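PDB 5ZI1: insecticidal crystal protein Cry7Cal from Bacillus thuringiensis, which is an insecticidal delta-endotoxin toxic to locusts, here represented by a fragment of the longer protein, and probably acts through receptor binding in the host. Local coordinates for residues G181-E184 with E185-H189. Residues are numbered along the deposited sequence; the frame is centred on the assembly and turned at random.
Sequences GYVE and EYTDH
In Tyr182 and Tyr186, CG lies anti to the carbonyl carbon (chi1 -75° and -63°), and the two side chains run side by side in the same direction. They sit one turn apart, at i and i+4, on helix 169-202 of the alpha-helical bundle of the N-terminal domain, which in three-domain Cry toxins is generally associated with membrane insertion and pore formation. Their ring planes are 23° from parallel, but the rings are slid apart and barely overlap, with centroids 5.2 Å apart. CB of Tyr182 instead lies over one face of the Tyr186 ring, a CH-pi contact offset toward the rim. Tyr182 CD1 approaches Tyr186 CZ at 3.5 Å. The hydroxyl of Tyr186 hydrogen-bonds ND1 of His151, and Tyr182 also meets the His151 ring; both tyrosines thus join this helix to helix 141-165.

The backbone follows the usual alpha-helical pattern, with Tyr186 N bonded to Tyr182 O at 2.8 Å. Phe233 of helix 232-235 touches Val183, Tyr186 and Thr187. Glu184 and Asp188 are exposed, and their carboxylates, turned against each other, bring like charges close: OE2 of Glu184 is 4.0 Å from OD2 of Asp188. This may raise the proton affinity of one of them. Thr187 OG1 lies beside its own backbone N, opposite the carbonyl carbon, which lets it reach back one turn. Val183 O accepts two bonds from opposite faces of its carbonyl plane, from Thr187 N at 3.0 Å and Thr187 OG1 at 2.6 Å.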
ATOM      1  N   GLY A 181      11.314  -5.240  19.487  1.00 49.66           N
ATOM      2  CA  GLY A 181      10.132  -5.945  19.960  1.00 46.13           C
ATOM      3  C   GLY A 181       8.829  -5.249  19.581  1.00 46.08           C
ATOM      4  O   GLY A 181       7.850  -5.900  19.206  1.00 43.49           O
ATOM      5  N   TYR A 182       8.782  -3.921  19.722  1.00 43.54           N
ATOM      6  CA  TYR A 182       7.555  -3.197  19.384  1.00 49.44           C
ATOM      7  C   TYR A 182       7.235  -3.279  17.894  1.00 46.53           C
ATOM      8  O   TYR A 182       6.058  -3.306  17.513  1.00 46.32           O
ATOM      9  CB  TYR A 182       7.651  -1.734  19.796  1.00 48.18           C
ATOM     10  CG  TYR A 182       7.525  -1.483  21.274  1.00 46.26           C
ATOM     11  CD1 TYR A 182       6.404  -1.899  21.983  1.00 50.93           C
ATOM     12  CD2 TYR A 182       8.517  -0.793  21.958  1.00 46.23           C
ATOM     13  CE1 TYR A 182       6.289  -1.654  23.342  1.00 47.47           C
ATOM     14  CE2 TYR A 182       8.409  -0.540  23.308  1.00 48.11           C
ATOM     15  CZ  TYR A 182       7.299  -0.981  23.993  1.00 46.06           C
ATOM     16  OH  TYR A 182       7.211  -0.716  25.334  1.00 50.93           O
ATOM     17  N   VAL A 183       8.257  -3.326  17.037  1.00 45.24           N
ATOM     18  CA  VAL A 183       7.986  -3.514  15.615  1.00 52.75           C
ATOM     19  C   VAL A 183       7.166  -4.784  15.409  1.00 54.05           C
ATOM     20  O   VAL A 183       6.130  -4.780  14.726  1.00 48.89           O
ATOM     21  CB  VAL A 183       9.300  -3.532  14.813  1.00 50.13           C
ATOM     22  CG1 VAL A 183       9.053  -3.987  13.395  1.00 44.52           C
ATOM     23  CG2 VAL A 183       9.924  -2.150  14.816  1.00 46.43           C
ATOM     24  N   GLU A 184       7.585  -5.874  16.050  1.00 47.74           N
ATOM     25  CA  GLU A 184       6.893  -7.144  15.868  1.00 51.24           C
ATOM     26  C   GLU A 184       5.530  -7.138  16.558  1.00 54.33           C
ATOM     27  O   GLU A 184       4.566  -7.722  16.052  1.00 52.17           O
ATOM     28  CB  GLU A 184       7.765  -8.285  16.397  1.00 50.94           C
ATOM     29  CG  GLU A 184       7.230  -9.682  16.106  1.00 59.89           C
ATOM     30  CD  GLU A 184       7.967 -10.774  16.882  1.00 77.98           C
ATOM     31  OE1 GLU A 184       9.220 -10.723  16.977  1.00 79.20           O
ATOM     32  OE2 GLU A 184       7.290 -11.682  17.413  1.00 81.95           O
ATOM     33  N   GLU A 185       5.435  -6.508  17.729  1.00 49.22           N
ATOM     34  CA  GLU A 185       4.159  -6.455  18.421  1.00 51.38           C
ATOM     35  C   GLU A 185       3.139  -5.651  17.624  1.00 50.69           C
ATOM     36  O   GLU A 185       2.016  -6.114  17.380  1.00 47.43           O
ATOM     37  CB  GLU A 185       4.347  -5.848  19.806  1.00 53.95           C
ATOM     38  CG  GLU A 185       3.075  -5.859  20.664  1.00 54.87           C
ATOM     39  CD  GLU A 185       3.315  -5.229  22.030  1.00 63.13           C
ATOM     40  OE1 GLU A 185       2.474  -4.404  22.461  1.00 59.41           O
ATOM     41  OE2 GLU A 185       4.364  -5.549  22.659  1.00 66.64           O
ATOM     42  N   TYR A 186       3.518  -4.437  17.218  1.00 48.24           N
ATOM     43  CA  TYR A 186       2.580  -3.536  16.554  1.00 46.51           C
ATOM     44  C   TYR A 186       2.170  -4.081  15.193  1.00 47.00           C
ATOM     45  O   TYR A 186       0.992  -4.025  14.827  1.00 43.38           O
ATOM     46  CB  TYR A 186       3.198  -2.148  16.422  1.00 45.06           C
ATOM     47  CG  TYR A 186       3.492  -1.456  17.744  1.00 46.91           C
ATOM     48  CD1 TYR A 186       2.899  -1.877  18.936  1.00 49.40           C
ATOM     49  CD2 TYR A 186       4.340  -0.363  17.791  1.00 48.78           C
ATOM     50  CE1 TYR A 186       3.164  -1.226  20.146  1.00 45.86           C
ATOM     51  CE2 TYR A 186       4.613   0.288  18.975  1.00 48.75           C
ATOM     52  CZ  TYR A 186       4.023  -0.146  20.154  1.00 50.29           C
ATOM     53  OH  TYR A 186       4.303   0.529  21.321  1.00 50.71           O
ATOM     54  N   THR A 187       3.127  -4.646  14.452  1.00 47.82           N
ATOM     55  CA  THR A 187       2.824  -5.283  13.173  1.00 44.56           C
ATOM     56  C   THR A 187       1.868  -6.452  13.355  1.00 46.57           C
ATOM     57  O   THR A 187       0.890  -6.582  12.615  1.00 44.99           O
ATOM     58  CB  THR A 187       4.123  -5.753  12.512  1.00 50.15           C
ATOM     59  OG1 THR A 187       5.012  -4.640  12.345  1.00 49.10           O
ATOM     60  CG2 THR A 187       3.854  -6.406  11.168  1.00 44.78           C
ATOM     61  N   ASP A 188       2.141  -7.328  14.336  1.00 48.72           N
ATOM     62  CA  ASP A 188       1.274  -8.486  14.558  1.00 43.37           C
ATOM     63  C   ASP A 188      -0.134  -8.057  14.921  1.00 45.90           C
ATOM     64  O   ASP A 188      -1.115  -8.648  14.459  1.00 43.80           O
ATOM     65  CB  ASP A 188       1.820  -9.372  15.672  1.00 53.28           C
ATOM     66  CG  ASP A 188       3.042 -10.172  15.259  1.00 57.57           C
ATOM     67  OD1 ASP A 188       3.414 -10.141  14.064  1.00 58.50           O
ATOM     68  OD2 ASP A 188       3.621 -10.844  16.151  1.00 61.22           O
ATOM     69  N   HIS A 189      -0.256  -7.062  15.790  1.00 44.69           N
ATOM     70  CA  HIS A 189      -1.577  -6.583  16.161  1.00 47.84           C
ATOM     71  C   HIS A 189      -2.330  -6.036  14.943  1.00 46.87           C
ATOM     72  O   HIS A 189      -3.497  -6.376  14.720  1.00 48.24           O
ATOM     73  CB  HIS A 189      -1.457  -5.523  17.256  1.00 47.47           C
ATOM     74  CG  HIS A 189      -2.779  -5.048  17.757  1.00 53.14           C
ATOM     75  ND1 HIS A 189      -3.457  -5.683  18.777  1.00 47.52           N
ATOM     76  CD2 HIS A 189      -3.572  -4.028  17.350  1.00 49.07           C
ATOM     77  CE1 HIS A 189      -4.602  -5.059  18.990  1.00 52.90           C
ATOM     78  NE2 HIS A 189      -4.696  -4.051  18.140  1.00 50.91           N
TER